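Cytokinin riboside 5'-monophosphate phosphoribohydrolase (Corynebacterium glutamicum, PDB 5ZBL) is a compact alpha/beta protein of the SLOG clan, with a Rossmann-like parallel beta sheet flanked by helices. Local coordinates at residues 10-15 and 44-49. Sequence-based numbering, arbitrary orientation.
Sequences LQRVTV and DLVYGG
Val46 lies beside Thr14 and Arg12 on one face of a parallel strand pair, 12-15 alongside 44-47. Its two methyls divide the work: with CG1 anti to the backbone N (chi1 -179°), CG2 is left to pack 4.0 Å from CB of Arg12, while CG1 and CB meet OG1 of Thr14, with Val46 CB 3.6 Å from that oxygen. The hydroxyl itself is hydrogen-bonded to Met103 O. The backbone N and O of Val46 straddle Thr14: the N donates to Val13 O at 2.9 Å, and the O receives Val15 N at 2.7 Å, nearly along the C=O axis, as well as a CA-H contact from Thr14. Asp44 repeats the pattern two residues earlier, its N donating to Gln11 O at 3.0 Å and its O accepting from Val13 N. A water sits within hydrogen-bonding distance of Gln11 O and Asp44 OD2, at the strand starts; Asp44 OD1 turns to Glu68 N, and the Arg12 guanidinium pairs with Asp108 instead. On the face that carries Val13 and Leu45, Leu45 CD1 reaches Val15 CG2 at 3.6 Å, the two side chains crossing at about a right angle. A second water donates to Val15 O and accepts from Gly48 N, just after strand 44-47. With helix 25-40 between them, these neighbouring strands form a beta-alpha-beta unit at the centre of a Rossmann-like parallel sheet.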
loop_
_atom_site.group_PDB
_atom_site.type_symbol
_atom_site.label_atom_id
_atom_site.label_comp_id
_atom_site.label_asym_id
_atom_site.label_seq_id
_atom_site.Cartn_x
_atom_site.Cartn_y
_atom_site.Cartn_z
ATOM N N LEU A 10 7.897 8.337 -22.463
ATOM C CA LEU A 10 6.660 8.444 -21.744
ATOM C C LEU A 10 5.481 8.514 -22.720
ATOM O O LEU A 10 5.020 9.596 -23.064
ATOM C CB LEU A 10 6.713 9.689 -20.845
ATOM C CG LEU A 10 5.590 9.728 -19.809
ATOM C CD1 LEU A 10 5.879 8.736 -18.699
ATOM C CD2 LEU A 10 5.414 11.111 -19.249
ATOM N N GLN A 11 4.979 7.356 -23.124
ATOM C CA GLN A 11 3.812 7.250 -24.018
ATOM C C GLN A 11 2.526 6.927 -23.263
ATOM O O GLN A 11 1.430 7.345 -23.673
ATOM C CB GLN A 11 4.104 6.221 -25.120
ATOM C CG GLN A 11 5.475 6.495 -25.755
ATOM C CD GLN A 11 5.640 5.915 -27.134
ATOM O OE1 GLN A 11 5.311 4.768 -27.372
ATOM N NE2 GLN A 11 6.180 6.709 -28.049
ATOM N N ARG A 12 2.652 6.217 -22.145
ATOM C CA ARG A 12 1.505 5.946 -21.297
ATOM C C ARG A 12 1.825 6.257 -19.878
ATOM O O ARG A 12 2.945 6.022 -19.412
ATOM C CB ARG A 12 1.101 4.497 -21.421
ATOM C CG ARG A 12 0.329 4.196 -22.702
ATOM C CD ARG A 12 0.712 2.850 -23.266
ATOM N NE ARG A 12 2.142 2.873 -23.620
ATOM C CZ ARG A 12 2.962 1.822 -23.647
ATOM N NH1 ARG A 12 2.524 0.600 -23.328
ATOM N NH2 ARG A 12 4.243 2.007 -23.992
ATOM N N VAL A 13 0.826 6.771 -19.176
ATOM C CA VAL A 13 0.903 6.852 -17.727
ATOM C C VAL A 13 -0.159 6.014 -17.073
ATOM O O VAL A 13 -1.362 6.066 -17.451
ATOM C CB VAL A 13 0.788 8.282 -17.166
ATOM C CG1 VAL A 13 2.023 9.092 -17.552
ATOM C CG2 VAL A 13 -0.555 8.933 -17.548
ATOM N N THR A 14 0.278 5.289 -16.041
ATOM C CA THR A 14 -0.617 4.464 -15.242
ATOM C C THR A 14 -1.070 5.349 -14.122
ATOM O O THR A 14 -0.248 5.927 -13.430
ATOM C CB THR A 14 0.094 3.207 -14.716
ATOM O OG1 THR A 14 0.428 2.383 -15.823
ATOM C CG2 THR A 14 -0.791 2.385 -13.797
ATOM N N VAL A 15 -2.365 5.488 -13.967
ATOM C CA VAL A 15 -2.894 6.408 -12.977
ATOM C C VAL A 15 -3.619 5.710 -11.844
ATOM O O VAL A 15 -4.485 4.885 -12.085
ATOM C CB VAL A 15 -3.783 7.473 -13.606
ATOM C CG1 VAL A 15 -4.324 8.415 -12.532
ATOM C CG2 VAL A 15 -2.949 8.281 -14.593
ATOM N N ASP A 44 -1.204 8.645 -23.300
ATOM C CA ASP A 44 -2.426 7.914 -22.973
ATOM C C ASP A 44 -2.510 7.322 -21.557
ATOM O O ASP A 44 -1.527 7.240 -20.837
ATOM C CB ASP A 44 -2.638 6.826 -24.020
ATOM C CG ASP A 44 -2.931 7.413 -25.412
ATOM O OD1 ASP A 44 -3.732 8.409 -25.517
ATOM O OD2 ASP A 44 -2.340 6.881 -26.370
ATOM N N LEU A 45 -3.719 6.913 -21.201
ATOM C CA LEU A 45 -4.100 6.464 -19.848
ATOM C C LEU A 45 -4.084 4.941 -19.687
ATOM O O LEU A 45 -4.693 4.203 -20.462
ATOM C CB LEU A 45 -5.513 6.979 -19.499
ATOM C CG LEU A 45 -6.132 6.534 -18.165
ATOM C CD1 LEU A 45 -5.209 6.894 -17.013
ATOM C CD2 LEU A 45 -7.483 7.160 -17.926
ATOM N N VAL A 46 -3.412 4.474 -18.662
ATOM C CA VAL A 46 -3.605 3.117 -18.193
ATOM C C VAL A 46 -4.121 3.289 -16.785
ATOM O O VAL A 46 -3.510 4.031 -15.987
ATOM C CB VAL A 46 -2.318 2.331 -18.134
ATOM C CG1 VAL A 46 -2.612 0.919 -17.672
ATOM C CG2 VAL A 46 -1.636 2.320 -19.512
ATOM N N TYR A 47 -5.226 2.625 -16.474
ATOM C CA TYR A 47 -5.815 2.722 -15.119
ATOM C C TYR A 47 -6.604 1.459 -14.802
ATOM O O TYR A 47 -6.658 0.528 -15.607
ATOM C CB TYR A 47 -6.646 4.003 -14.964
ATOM C CG TYR A 47 -8.086 3.871 -15.419
ATOM C CD1 TYR A 47 -8.405 3.345 -16.665
ATOM C CD2 TYR A 47 -9.129 4.292 -14.617
ATOM C CE1 TYR A 47 -9.709 3.198 -17.068
ATOM C CE2 TYR A 47 -10.442 4.156 -15.026
ATOM C CZ TYR A 47 -10.729 3.584 -16.236
ATOM O OH TYR A 47 -12.032 3.464 -16.657
ATOM N N GLY A 48 -7.189 1.408 -13.596
ATOM C CA GLY A 48 -7.810 0.218 -13.104
ATOM C C GLY A 48 -9.193 -0.086 -13.635
ATOM O O GLY A 48 -9.825 -1.015 -13.127
ATOM N N GLY A 49 -9.689 0.662 -14.624
ATOM C CA GLY A 49 -10.955 0.330 -15.333
ATOM C C GLY A 49 -12.346 0.695 -14.762
ATOM O O GLY A 49 -13.400 0.239 -15.268
HETATM O O HOH W 1 0.577 6.800 -26.496
HETATM O O HOH W 2 -6.632 3.251 -11.680
#